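Aminotransferase class-III (Ochrobactrum anthropi, PDB 5GHG) probably transfers amino groups between amines and carbonyl compounds, as a vitamin B6-dependent omega-transaminase of aminotransferase class III. Local coordinates at residues 40-45 with 50-55; 60-65 with 340-345; 126-131 with 299-304; 198-203 with 241-246; 385-390 with 399-404. The protein carries 1 engineered substitution. All coordinates share one frame; numbering follows the deposited sequence.

Contact 1: 40-45 with 50-55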
# COMPACT_ATOMS: atom_id res chain seq x y z
N ILE B 40 25.90 -7.60 3.06
CA ILE B 40 25.46 -6.56 3.98
C ILE B 40 25.77 -5.15 3.47
O ILE B 40 25.45 -4.18 4.17
CB ILE B 40 26.07 -6.69 5.39
CG1 ILE B 40 27.57 -6.38 5.38
CG2 ILE B 40 25.76 -8.08 5.98
CD1 ILE B 40 28.15 -6.16 6.80
N TYR B 41 26.38 -5.03 2.29
CA TYR B 41 26.86 -3.75 1.78
C TYR B 41 25.98 -3.23 0.65
O TYR B 41 25.37 -4.00 -0.10
CB TYR B 41 28.30 -3.86 1.25
CG TYR B 41 29.27 -4.53 2.20
CD1 TYR B 41 29.91 -3.79 3.20
CD2 TYR B 41 29.57 -5.87 2.08
CE1 TYR B 41 30.82 -4.42 4.09
CE2 TYR B 41 30.45 -6.51 2.96
CZ TYR B 41 31.07 -5.77 3.95
OH TYR B 41 31.95 -6.42 4.81
N VAL B 42 25.94 -1.91 0.52
CA VAL B 42 25.41 -1.24 -0.64
C VAL B 42 26.46 -0.27 -1.14
O VAL B 42 27.37 0.13 -0.40
CB VAL B 42 24.08 -0.49 -0.37
CG1 VAL B 42 22.96 -1.47 -0.02
CG2 VAL B 42 24.24 0.54 0.71
N GLU B 43 26.34 0.10 -2.40
CA GLU B 43 27.28 0.98 -3.07
C GLU B 43 26.49 2.09 -3.76
O GLU B 43 25.52 1.81 -4.46
CB GLU B 43 28.11 0.17 -4.05
CG GLU B 43 28.97 0.93 -5.00
CD GLU B 43 29.68 -0.01 -5.98
OE1 GLU B 43 30.19 -1.07 -5.53
OE2 GLU B 43 29.69 0.31 -7.19
N ASP B 44 26.88 3.34 -3.53
CA ASP B 44 26.19 4.44 -4.18
C ASP B 44 26.73 4.63 -5.60
O ASP B 44 27.71 3.99 -6.01
CB ASP B 44 26.30 5.72 -3.36
CG ASP B 44 27.73 6.25 -3.23
OD1 ASP B 44 28.58 5.98 -4.11
OD2 ASP B 44 28.01 6.96 -2.23
N VAL B 45 26.08 5.53 -6.35
CA VAL B 45 26.44 5.68 -7.77
C VAL B 45 27.85 6.26 -7.94
O VAL B 45 28.41 6.20 -9.03
CB VAL B 45 25.44 6.56 -8.52
CG1 VAL B 45 24.07 5.93 -8.55
CG2 VAL B 45 25.41 7.97 -7.91
N TYR B 50 29.12 0.96 1.74
CA TYR B 50 28.68 1.13 3.12
C TYR B 50 28.16 -0.18 3.67
O TYR B 50 27.52 -0.95 2.95
CB TYR B 50 27.53 2.14 3.22
CG TYR B 50 27.74 3.44 2.50
CD1 TYR B 50 27.50 3.54 1.13
CD2 TYR B 50 28.16 4.57 3.19
CE1 TYR B 50 27.68 4.74 0.46
CE2 TYR B 50 28.34 5.78 2.53
CZ TYR B 50 28.10 5.85 1.17
OH TYR B 50 28.27 7.04 0.52
N ILE B 51 28.39 -0.40 4.96
CA ILE B 51 27.63 -1.40 5.69
C ILE B 51 26.20 -0.85 5.86
O ILE B 51 26.01 0.24 6.39
CB ILE B 51 28.25 -1.69 7.06
CG1 ILE B 51 29.60 -2.38 6.90
CG2 ILE B 51 27.27 -2.51 7.93
CD1 ILE B 51 30.35 -2.60 8.22
N GLU B 52 25.22 -1.62 5.38
CA GLU B 52 23.82 -1.25 5.58
C GLU B 52 23.40 -1.78 6.95
O GLU B 52 22.79 -2.86 7.10
CB GLU B 52 22.94 -1.76 4.45
CG GLU B 52 22.11 -0.64 3.75
CD GLU B 52 21.13 0.06 4.70
OE1 GLU B 52 20.89 -0.47 5.80
OE2 GLU B 52 20.61 1.16 4.36
N ALA B 53 23.76 -1.03 7.98
CA ALA B 53 23.55 -1.47 9.34
C ALA B 53 22.08 -1.42 9.73
O ALA B 53 21.74 -1.87 10.83
CB ALA B 53 24.39 -0.65 10.31
N MET B 54 21.22 -0.88 8.87
CA MET B 54 19.78 -0.88 9.08
C MET B 54 19.06 -1.91 8.22
O MET B 54 17.82 -2.00 8.28
CB MET B 54 19.19 0.51 8.77
CG MET B 54 19.66 1.60 9.70
SD MET B 54 19.19 1.19 11.37
CE MET B 54 17.40 1.29 11.26
N SER B 55 19.78 -2.68 7.39
CA SER B 55 19.12 -3.60 6.47
C SER B 55 18.09 -2.88 5.60
O SER B 55 17.00 -3.39 5.32
CB SER B 55 18.45 -4.76 7.22
OG SER B 55 19.38 -5.40 8.08
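Y41 faces I51 as a non-hydrogen-bonded pair and V42 faces Y50 as a hydrogen-bonded one, the antiparallel register of a beta hairpin whose arms are strands 41-44 and 49-52. V42 N gives to Y50 O at 3.1 Å, Y50 N returns to V42 O at 2.9 Å, and E52 N meets I40 O at 2.8 Å. On one face of the sheet Y41 and I51 run side by side, with Y41 CE1 3.7 Å from I51 CG1. The branched I40 can lay CG1 over the centre of the Y41 ring and reach I51 CG2 with its CD1, at 3.9 Å. The opposite face carries V42, whose two methyls straddle CG of E52, and Y50. Turned beside its own backbone N (chi1 -49°), the Y50 ring runs out toward D44, and its OH gives to D44 OD2 at 2.8 Å, although the position of that hydroxyl is less certain. The carboxylate stands 69° from the ring plane, and S46 and K48 hold its other oxygen, OD1. With an alanine in place of Y50, the carboxylate would probably lose the packing of CE1 and whatever bond the hydroxyl gives it. E52 OE1 accepts from G56 N, and OE2 bonds Y83 OH of the second subunit. The buried carboxylates of D44 and E52 are thus met by N-H and hydroxyl groups, and E52 also joins the hairpin to the second subunit.

Contact 2: 60-65 with 340-345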
# COMPACT_ATOMS: atom_id res chain seq x y z
N VAL B 60 15.85 -6.11 5.04
CA VAL B 60 16.56 -6.93 4.04
C VAL B 60 17.33 -7.99 4.81
O VAL B 60 18.56 -7.95 4.95
CB VAL B 60 17.43 -6.08 3.10
CG1 VAL B 60 18.07 -6.94 2.01
CG2 VAL B 60 16.55 -4.99 2.47
N GLY B 61 16.60 -8.99 5.28
CA GLY B 61 17.17 -9.99 6.17
C GLY B 61 18.29 -10.82 5.56
O GLY B 61 19.29 -11.09 6.22
N VAL B 62 18.13 -11.24 4.30
CA VAL B 62 19.13 -12.11 3.67
C VAL B 62 20.22 -11.34 2.95
O VAL B 62 21.04 -11.92 2.22
CB VAL B 62 18.49 -13.14 2.71
CG1 VAL B 62 17.51 -14.05 3.47
CG2 VAL B 62 17.80 -12.45 1.57
N GLY B 63 20.26 -10.02 3.13
CA GLY B 63 21.27 -9.23 2.46
C GLY B 63 20.83 -8.82 1.06
O GLY B 63 19.75 -9.17 0.59
N PHE B 64 21.70 -8.07 0.39
CA PHE B 64 21.32 -7.36 -0.82
C PHE B 64 21.77 -8.06 -2.11
O PHE B 64 21.68 -7.46 -3.18
CB PHE B 64 21.91 -5.93 -0.79
CG PHE B 64 21.27 -5.04 0.23
CD1 PHE B 64 21.71 -5.02 1.53
CD2 PHE B 64 20.17 -4.23 -0.12
CE1 PHE B 64 21.11 -4.21 2.50
CE2 PHE B 64 19.57 -3.41 0.83
CZ PHE B 64 20.03 -3.40 2.14
N SER B 65 22.25 -9.30 -2.03
CA SER B 65 22.68 -9.98 -3.25
C SER B 65 22.38 -11.47 -3.11
O SER B 65 23.27 -12.32 -2.99
CB SER B 65 24.17 -9.74 -3.52
OG SER B 65 24.94 -10.29 -2.48
N ALA B 340 12.53 -20.19 3.13
CA ALA B 340 13.34 -21.40 2.96
C ALA B 340 14.83 -21.12 3.19
O ALA B 340 15.52 -21.92 3.81
CB ALA B 340 13.12 -22.01 1.59
N ILE B 341 15.32 -19.98 2.70
CA ILE B 341 16.72 -19.62 2.90
C ILE B 341 17.00 -19.40 4.37
O ILE B 341 17.98 -19.92 4.92
CB ILE B 341 17.09 -18.37 2.06
CG1 ILE B 341 17.08 -18.72 0.56
CG2 ILE B 341 18.47 -17.85 2.45
CD1 ILE B 341 17.11 -17.49 -0.36
N ILE B 342 16.13 -18.63 5.04
CA ILE B 342 16.26 -18.38 6.48
C ILE B 342 16.33 -19.70 7.24
O ILE B 342 17.15 -19.87 8.15
CB ILE B 342 15.10 -17.49 6.97
CG1 ILE B 342 15.30 -16.06 6.43
CG2 ILE B 342 14.99 -17.47 8.47
CD1 ILE B 342 14.17 -15.10 6.77
N GLU B 343 15.47 -20.66 6.86
CA GLU B 343 15.45 -21.99 7.45
C GLU B 343 16.72 -22.78 7.15
O GLU B 343 17.38 -23.29 8.06
CB GLU B 343 14.26 -22.78 6.91
CG GLU B 343 13.08 -22.91 7.81
CD GLU B 343 11.89 -23.48 7.06
OE1 GLU B 343 12.11 -24.38 6.18
OE2 GLU B 343 10.75 -23.01 7.32
N GLU B 344 17.02 -22.94 5.86
CA GLU B 344 18.12 -23.78 5.44
C GLU B 344 19.44 -23.29 6.01
O GLU B 344 20.29 -24.09 6.41
CB GLU B 344 18.22 -23.83 3.92
CG GLU B 344 17.05 -24.53 3.24
CD GLU B 344 17.12 -24.35 1.72
OE1 GLU B 344 16.06 -24.50 1.06
OE2 GLU B 344 18.23 -24.07 1.18
N ARG B 345 19.66 -21.97 6.01
CA ARG B 345 20.93 -21.43 6.43
C ARG B 345 20.94 -21.04 7.90
O ARG B 345 21.89 -20.39 8.36
CB ARG B 345 21.31 -20.25 5.55
CG ARG B 345 21.31 -20.68 4.10
CD ARG B 345 21.87 -19.65 3.16
NE ARG B 345 21.75 -20.15 1.79
CZ ARG B 345 21.85 -19.38 0.71
NH1 ARG B 345 21.73 -19.93 -0.50
NH2 ARG B 345 22.05 -18.07 0.85
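V62 meets I341 and I342 through one methyl group, a purely apolar contact between a loop and the end of helix 329-344. The CA-CB bond of V62 already aims at the helix, and CB lies 4.7 Å from I341 CG2, not quite in contact. CG1 closes that distance. Set anti to the carbonyl carbon (chi1 -61°), it touches I341 CG2 at 4.0 Å and, on another side, I342 CG1 at 4.2 Å. It therefore rests between two neighbouring isoleucines of the helix, where a short branched side chain can set one methyl against both. The V62 and I341 side chains cross at about a right angle. CG2, the other methyl, leads elsewhere and leaves the helix to its twin.

The backbone presents V62 at a type I turn from V60 to G63, closed by G63 N to V60 O at 3.2 Å. S291 OG bonds V62 N, and Y293 OH bonds G63 O, so these two backbone groups have partners, and the valine methyl is left to apolar packing. G63 has a positive phi (86°), with psi near 180°, where a beta carbon would strike the preceding carbonyl oxygen. Within the same loop V60 CG1 sits over the centre of the F64 ring, and F82 of the second subunit packs on both residues. L69 of helix 67-77 and L347 of helix 347-363 also pack on V62. Nearby, R345 forms a salt bridge with E66 and E344 one with R68. The valine loop thus lies among helices 67-77, 329-344 and 347-363.

Contact 3: 126-131 with 299-304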
# COMPACT_ATOMS: atom_id res chain seq x y z
N VAL B 126 -7.88 -3.46 11.37
CA VAL B 126 -8.84 -2.58 12.02
C VAL B 126 -10.23 -2.76 11.39
O VAL B 126 -11.25 -2.84 12.10
CB VAL B 126 -8.39 -1.11 11.95
CG1 VAL B 126 -9.52 -0.20 12.48
CG2 VAL B 126 -7.11 -0.90 12.78
N LYS B 127 -10.29 -2.84 10.06
CA LYS B 127 -11.56 -3.02 9.37
C LYS B 127 -12.21 -4.35 9.75
O LYS B 127 -13.42 -4.42 9.99
CB LYS B 127 -11.33 -2.96 7.85
CG LYS B 127 -12.53 -2.52 7.06
CD LYS B 127 -12.14 -2.07 5.65
CE LYS B 127 -11.98 -3.20 4.72
NZ LYS B 127 -12.02 -2.73 3.31
N LEU B 128 -11.41 -5.41 9.79
CA LEU B 128 -11.92 -6.72 10.14
C LEU B 128 -12.47 -6.72 11.57
O LEU B 128 -13.51 -7.31 11.84
CB LEU B 128 -10.82 -7.77 9.98
CG LEU B 128 -11.06 -9.23 10.35
CD1 LEU B 128 -9.96 -10.08 9.72
CD2 LEU B 128 -11.08 -9.43 11.89
N ILE B 129 -11.78 -6.04 12.48
CA ILE B 129 -12.22 -5.97 13.87
C ILE B 129 -13.57 -5.25 13.98
O ILE B 129 -14.46 -5.70 14.71
CB ILE B 129 -11.14 -5.30 14.73
CG1 ILE B 129 -9.98 -6.27 14.92
CG2 ILE B 129 -11.70 -4.87 16.11
CD1 ILE B 129 -8.79 -5.63 15.56
N TRP B 130 -13.74 -4.14 13.25
CA TRP B 130 -15.03 -3.45 13.27
C TRP B 130 -16.14 -4.32 12.68
O TRP B 130 -17.25 -4.39 13.23
CB TRP B 130 -14.95 -2.13 12.51
CG TRP B 130 -14.10 -1.11 13.13
CD1 TRP B 130 -13.57 -1.13 14.39
CD2 TRP B 130 -13.66 0.12 12.54
NE1 TRP B 130 -12.83 -0.00 14.61
CE2 TRP B 130 -12.87 0.78 13.49
CE3 TRP B 130 -13.86 0.71 11.29
CZ2 TRP B 130 -12.26 2.02 13.24
CZ3 TRP B 130 -13.27 1.95 11.03
CH2 TRP B 130 -12.48 2.59 12.00
N TYR B 131 -15.86 -4.95 11.55
CA TYR B 131 -16.80 -5.87 10.95
C TYR B 131 -17.18 -6.98 11.93
O TYR B 131 -18.36 -7.31 12.09
CB TYR B 131 -16.17 -6.47 9.67
CG TYR B 131 -17.05 -7.42 8.94
CD1 TYR B 131 -17.92 -6.97 7.95
CD2 TYR B 131 -17.04 -8.78 9.24
CE1 TYR B 131 -18.72 -7.86 7.26
CE2 TYR B 131 -17.84 -9.66 8.58
CZ TYR B 131 -18.68 -9.21 7.59
OH TYR B 131 -19.49 -10.10 6.93
N PHE B 299 -1.23 -10.93 7.61
CA PHE B 299 -1.56 -11.07 9.02
C PHE B 299 -2.24 -12.42 9.24
O PHE B 299 -2.88 -12.97 8.34
CB PHE B 299 -2.40 -9.90 9.53
CG PHE B 299 -3.74 -9.72 8.85
CD1 PHE B 299 -3.86 -8.92 7.73
CD2 PHE B 299 -4.89 -10.31 9.39
CE1 PHE B 299 -5.09 -8.72 7.13
CE2 PHE B 299 -6.12 -10.14 8.78
CZ PHE B 299 -6.23 -9.34 7.65
N LEU B 300 -2.04 -12.95 10.43
CA LEU B 300 -2.65 -14.20 10.87
C LEU B 300 -3.69 -13.89 11.94
O LEU B 300 -3.49 -12.98 12.76
CB LEU B 300 -1.59 -15.13 11.46
CG LEU B 300 -0.57 -15.71 10.47
CD1 LEU B 300 0.65 -16.19 11.22
CD2 LEU B 300 -1.22 -16.87 9.76
N ILE B 301 -4.78 -14.66 11.94
CA ILE B 301 -5.76 -14.54 13.01
C ILE B 301 -6.04 -15.91 13.60
O ILE B 301 -5.98 -16.93 12.89
CB ILE B 301 -7.07 -13.88 12.53
CG1 ILE B 301 -7.77 -14.77 11.52
CG2 ILE B 301 -6.80 -12.51 11.91
CD1 ILE B 301 -9.13 -14.24 11.11
N ASN B 302 -6.36 -15.94 14.89
CA ASN B 302 -6.62 -17.22 15.52
C ASN B 302 -8.10 -17.58 15.39
O ASN B 302 -8.89 -16.86 14.75
CB ASN B 302 -6.13 -17.22 16.96
CG ASN B 302 -6.89 -16.26 17.86
OD1 ASN B 302 -7.89 -15.67 17.46
ND2 ASN B 302 -6.43 -16.13 19.08
N GLU B 303 -8.49 -18.72 15.96
CA GLU B 303 -9.86 -19.19 15.81
C GLU B 303 -10.84 -18.29 16.56
O GLU B 303 -11.95 -18.03 16.09
CB GLU B 303 -9.98 -20.64 16.28
CG GLU B 303 -11.35 -21.27 16.02
CD GLU B 303 -11.68 -21.37 14.53
OE1 GLU B 303 -12.88 -21.35 14.20
OE2 GLU B 303 -10.74 -21.47 13.68
N ARG B 304 -10.43 -17.79 17.73
CA ARG B 304 -11.25 -16.84 18.47
C ARG B 304 -11.68 -15.67 17.59
O ARG B 304 -12.85 -15.29 17.58
CB ARG B 304 -10.47 -16.34 19.69
CG ARG B 304 -11.13 -15.24 20.50
CD ARG B 304 -10.14 -14.64 21.46
NE ARG B 304 -10.74 -13.65 22.36
CZ ARG B 304 -10.05 -12.92 23.22
NH1 ARG B 304 -8.73 -13.03 23.28
NH2 ARG B 304 -10.68 -12.06 24.00
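The ring of F299 receives L128 CD1 at its edge, close to the ring plane and 4.0 Å from CE2, while CG2 of I301 lies at the edge in plane; the ring of Y113, on strand 111-115, meets it with planes about 5° apart. The setting is the large domain of a fold type I aminotransferase, where helix 118-135 packs on the central mixed sheet and strand 297-301 runs antiparallel to both its neighbours. F299 and I301, two residues apart on that strand, point to the same side and present an apolar surface to the helix. Leucine suits the helix position: with CG anti to the backbone N (chi1 177°) it directs its fork toward the strand, and with I301 and F299 bridges the 10.4 Å between L128 CA and I301 CA. The helix also faces the dimer interface, for K127 bonds V154 O of the second subunit and Y131 meets the ring of F171 there. The side chain of F299 is about 11 Å from the bound cofactor, so the contact is packing outside the pocket. The contact is finished by I301, whose CD1 approaches the same leucine methyl, L128 CD1, more loosely at 4.5 Å.

Contact 4: 198-203 with 241-246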
# COMPACT_ATOMS: atom_id res chain seq x y z
N GLN B 198 8.47 -1.37 38.65
CA GLN B 198 7.43 -0.47 39.11
C GLN B 198 6.87 0.33 37.94
O GLN B 198 5.67 0.57 37.85
CB GLN B 198 7.97 0.47 40.20
CG GLN B 198 6.98 1.50 40.72
CD GLN B 198 5.70 0.90 41.27
OE1 GLN B 198 4.58 1.40 41.03
NE2 GLN B 198 5.84 -0.18 42.01
N PHE B 199 7.75 0.75 37.02
CA PHE B 199 7.32 1.46 35.83
C PHE B 199 6.38 0.58 34.99
O PHE B 199 5.38 1.06 34.47
CB PHE B 199 8.57 1.88 35.04
CG PHE B 199 8.30 2.48 33.71
CD1 PHE B 199 7.54 3.65 33.59
CD2 PHE B 199 8.83 1.90 32.56
CE1 PHE B 199 7.33 4.21 32.34
CE2 PHE B 199 8.61 2.48 31.32
CZ PHE B 199 7.86 3.61 31.21
N ALA B 200 6.69 -0.70 34.88
CA ALA B 200 5.81 -1.62 34.16
C ALA B 200 4.45 -1.73 34.85
O ALA B 200 3.40 -1.73 34.19
CB ALA B 200 6.46 -2.98 34.04
N THR B 201 4.46 -1.84 36.17
CA THR B 201 3.21 -1.83 36.92
C THR B 201 2.42 -0.56 36.65
O THR B 201 1.21 -0.60 36.42
CB THR B 201 3.50 -2.02 38.41
OG1 THR B 201 3.96 -3.34 38.64
CG2 THR B 201 2.24 -1.76 39.26
N ARG B 202 3.10 0.60 36.68
CA ARG B 202 2.39 1.85 36.44
C ARG B 202 1.79 1.89 35.02
O ARG B 202 0.69 2.41 34.83
CB ARG B 202 3.30 3.06 36.67
CG ARG B 202 2.64 4.37 36.26
CD ARG B 202 3.33 5.61 36.82
NE ARG B 202 4.68 5.80 36.29
CZ ARG B 202 4.97 6.48 35.19
NH1 ARG B 202 6.25 6.64 34.81
NH2 ARG B 202 4.00 7.01 34.46
N LEU B 203 2.52 1.38 34.03
CA LEU B 203 1.99 1.39 32.66
C LEU B 203 0.75 0.52 32.54
O LEU B 203 -0.22 0.89 31.86
CB LEU B 203 3.06 0.92 31.66
CG LEU B 203 4.24 1.86 31.40
CD1 LEU B 203 5.42 1.09 30.83
CD2 LEU B 203 3.82 2.96 30.47
N TRP B 241 4.94 -6.92 29.41
CA TRP B 241 4.00 -7.65 28.59
C TRP B 241 3.14 -8.61 29.40
O TRP B 241 1.97 -8.84 29.07
CB TRP B 241 4.72 -8.37 27.45
CG TRP B 241 4.94 -7.44 26.27
CD1 TRP B 241 6.13 -6.97 25.80
CD2 TRP B 241 3.93 -6.83 25.46
NE1 TRP B 241 5.92 -6.13 24.73
CE2 TRP B 241 4.58 -6.03 24.51
CE3 TRP B 241 2.53 -6.90 25.45
CZ2 TRP B 241 3.87 -5.30 23.53
CZ3 TRP B 241 1.83 -6.18 24.47
CH2 TRP B 241 2.51 -5.38 23.55
N GLU B 242 3.68 -9.16 30.49
CA GLU B 242 2.89 -10.01 31.37
C GLU B 242 1.77 -9.19 32.04
O GLU B 242 0.61 -9.60 32.04
CB GLU B 242 3.78 -10.67 32.42
CG GLU B 242 3.03 -11.42 33.48
CD GLU B 242 3.93 -11.89 34.63
OE1 GLU B 242 3.39 -12.22 35.71
OE2 GLU B 242 5.16 -11.94 34.45
N LYS B 243 2.12 -8.03 32.58
CA LYS B 243 1.13 -7.20 33.25
C LYS B 243 0.12 -6.62 32.28
O LYS B 243 -1.07 -6.54 32.60
CB LYS B 243 1.83 -6.11 34.06
CG LYS B 243 2.76 -6.66 35.13
CD LYS B 243 3.65 -5.59 35.77
CE LYS B 243 4.43 -6.19 36.96
NZ LYS B 243 5.55 -5.32 37.42
N VAL B 244 0.57 -6.22 31.08
CA VAL B 244 -0.38 -5.71 30.08
C VAL B 244 -1.38 -6.81 29.69
O VAL B 244 -2.60 -6.57 29.63
CB VAL B 244 0.36 -5.15 28.85
CG1 VAL B 244 -0.62 -4.91 27.67
CG2 VAL B 244 1.03 -3.84 29.22
N GLN B 245 -0.88 -8.01 29.43
CA GLN B 245 -1.77 -9.09 28.99
C GLN B 245 -2.79 -9.46 30.07
O GLN B 245 -3.94 -9.77 29.75
CB GLN B 245 -0.95 -10.30 28.55
CG GLN B 245 -0.24 -10.09 27.22
CD GLN B 245 0.60 -11.25 26.78
OE1 GLN B 245 0.18 -12.05 25.93
NE2 GLN B 245 1.80 -11.38 27.35
N ALA B 246 -2.40 -9.37 31.34
CA ALA B 246 -3.36 -9.61 32.42
C ALA B 246 -4.52 -8.61 32.36
O ALA B 246 -5.68 -9.00 32.54
CB ALA B 246 -2.65 -9.52 33.78
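K243 NZ has three oxygen partners: it donates to T201 OG1 at 2.8 Å, bonds T239 OG1, and makes a weak bond to E197 O. The lysine reaches across from helix 240-250 as a nearly straight chain beyond CG, and its methylenes lie against the backbone of helix 196-214, with CD 4.0 Å from A200 C. CE comes within 3.3 Å of T201 OG1. A small residue such as A200 lets the chain approach so closely; its CB is 4.2 Å from K243 NZ. Threonine offers a hydroxyl on a short stem, and with OG1 beside the backbone N (chi1 -70°) it is also near enough to E197 O for a weak bond. Replacing K243 by a methionine would probably leave T201 OG1 without its charged donor and would break the polar bridge between the two helices. Lysine serves well because its apolar stem can lie against a helix while its ammonium group stays among oxygens. In the same helix W241 O accepts from Q245 N, one turn on, at 3.0 Å and from Q245 NE2 at 3.1 Å, from opposite faces of the carbonyl, and the same amide bonds D277 O and K279 N. This polar link lies on the outer part of the domain; toward the interior V244 packs on L207 of helix 196-214 and on F222 of strand 219-224, while W241 touches F222 and L255 of strand 254-258.

Contact 5: 385-390 with 399-404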
# COMPACT_ATOMS: atom_id res chain seq x y z
N LEU B 385 21.94 9.31 22.27
CA LEU B 385 23.02 10.25 22.51
C LEU B 385 22.54 11.46 23.30
O LEU B 385 21.41 11.95 23.09
CB LEU B 385 23.64 10.71 21.19
CG LEU B 385 24.13 9.59 20.27
CD1 LEU B 385 24.72 10.17 19.00
CD2 LEU B 385 25.15 8.69 20.99
N VAL B 386 23.40 11.96 24.18
CA VAL B 386 23.13 13.14 25.00
C VAL B 386 24.47 13.86 25.19
O VAL B 386 25.53 13.27 25.04
CB VAL B 386 22.53 12.77 26.38
CG1 VAL B 386 21.19 12.06 26.22
CG2 VAL B 386 23.48 11.88 27.14
N THR B 387 24.41 15.14 25.54
CA THR B 387 25.61 15.83 26.01
C THR B 387 25.64 16.06 27.51
O THR B 387 26.70 16.34 28.06
CB THR B 387 25.80 17.18 25.30
OG1 THR B 387 24.61 17.96 25.40
CG2 THR B 387 26.13 16.96 23.84
N ASP B 388 24.50 15.95 28.18
CA ASP B 388 24.42 16.08 29.64
C ASP B 388 23.70 14.83 30.15
O ASP B 388 22.48 14.71 30.02
CB ASP B 388 23.70 17.37 30.02
CG ASP B 388 23.61 17.58 31.56
OD1 ASP B 388 23.63 16.59 32.33
OD2 ASP B 388 23.50 18.75 31.96
N LYS B 389 24.47 13.89 30.70
CA LYS B 389 23.92 12.59 31.04
C LYS B 389 22.92 12.65 32.18
O LYS B 389 22.01 11.81 32.25
CB LYS B 389 25.03 11.60 31.38
CG LYS B 389 25.79 11.07 30.19
CD LYS B 389 26.53 9.78 30.60
CE LYS B 389 27.47 9.33 29.49
NZ LYS B 389 27.80 7.90 29.69
N GLN B 390 23.09 13.59 33.11
CA GLN B 390 22.15 13.67 34.23
C GLN B 390 20.85 14.35 33.83
O GLN B 390 19.78 13.91 34.24
CB GLN B 390 22.79 14.40 35.42
CG GLN B 390 24.01 13.69 35.97
CD GLN B 390 24.40 14.18 37.35
OE1 GLN B 390 23.70 15.02 37.95
NE2 GLN B 390 25.50 13.65 37.88
N GLY B 399 17.55 15.92 18.37
CA GLY B 399 17.70 15.43 17.02
C GLY B 399 18.95 15.94 16.32
O GLY B 399 19.45 15.28 15.41
N ALA B 400 19.47 17.09 16.75
CA ALA B 400 20.67 17.62 16.12
C ALA B 400 21.88 16.72 16.39
O ALA B 400 22.71 16.49 15.51
CB ALA B 400 20.94 19.04 16.60
N LEU B 401 22.00 16.21 17.62
CA LEU B 401 23.13 15.36 17.95
C LEU B 401 23.07 14.04 17.17
O LEU B 401 24.08 13.60 16.60
CB LEU B 401 23.19 15.12 19.46
CG LEU B 401 24.33 14.33 20.09
CD1 LEU B 401 25.68 14.96 19.75
CD2 LEU B 401 24.12 14.28 21.61
N GLY B 402 21.89 13.44 17.09
CA GLY B 402 21.73 12.24 16.27
C GLY B 402 22.05 12.46 14.80
O GLY B 402 22.72 11.64 14.18
N ALA B 403 21.57 13.57 14.24
CA ALA B 403 21.88 13.87 12.84
C ALA B 403 23.38 14.08 12.63
O ALA B 403 23.95 13.60 11.64
CB ALA B 403 21.10 15.11 12.37
N LYS B 404 24.03 14.79 13.55
CA LYS B 404 25.46 15.02 13.46
C LYS B 404 26.23 13.71 13.46
O LYS B 404 27.10 13.48 12.59
CB LYS B 404 25.92 15.91 14.61
CG LYS B 404 27.36 16.39 14.56
CD LYS B 404 27.60 17.41 15.69
CE LYS B 404 29.06 17.87 15.77
NZ LYS B 404 29.40 18.74 14.63
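In the small, C-terminal domain of this fold type I aminotransferase, helix 400-411 follows strand 380-385 and packs, through L401, against the exit of that strand, part of a mixed sheet that also holds strands 371-377, 414-419 and 422-425. One leucine branch carries nearly all of the contact. L401 CG lies anti to the backbone N (chi1 -176°), which sends its fork away from the helix and over the backbone of L385 and V386, with T387 beyond. CD2 then meets L385 CB at 3.6 Å, while L401 CG stands 3.8 Å from that same CB. T387 adds its methyl, CG2, 4.0 Å from L401 CD2; a threonine suits the edge, since OG1 can turn to a weak bond with T393 O while the methyl faces the leucine. T387 and D388 together face T393 as a classic beta bulge. The helix start is marked by G399 at the N-cap, with a positive phi (109°) that would press a beta carbon against the preceding carbonyl oxygen. D421 OD1 takes G402 N and, weakly, G399 N, and its backbone is bonded to L385, so one residue ties helix and strand. L447, V450 and L454 of helix 433-455 pack around the leucines and T387. L401 CD2 comes nearest to the strand end at a backbone atom, V386 N, at 3.5 Å, with V386 C at 3.6 Å.

How the contacts relate
Contacts 1 and 5 share one mixed sheet, contact 1 at its hairpin and contact 5 where strand 380-385 ends, with nearest atoms about 11 Å apart. Contact 2 touches contact 1 directly: F64 packs on V42 and E52, and S55 O probably accepts from V60 N. Contacts 3 and 4 belong to the other sheet, contact 3 joining helix 118-135 to one of its strands and contact 4 pairing two helices that lie against it. All are buried except contact 4, partly so and resting on a charged donor. Contacts 2 and 3 join carbon to carbon, contact 5 sets a leucine methyl on carbon and a backbone amide, and contact 1 adds strand hydrogen bonds and a less certain tyrosine-carboxylate bond. Contacts 1, 2 and 3 also touch the second subunit.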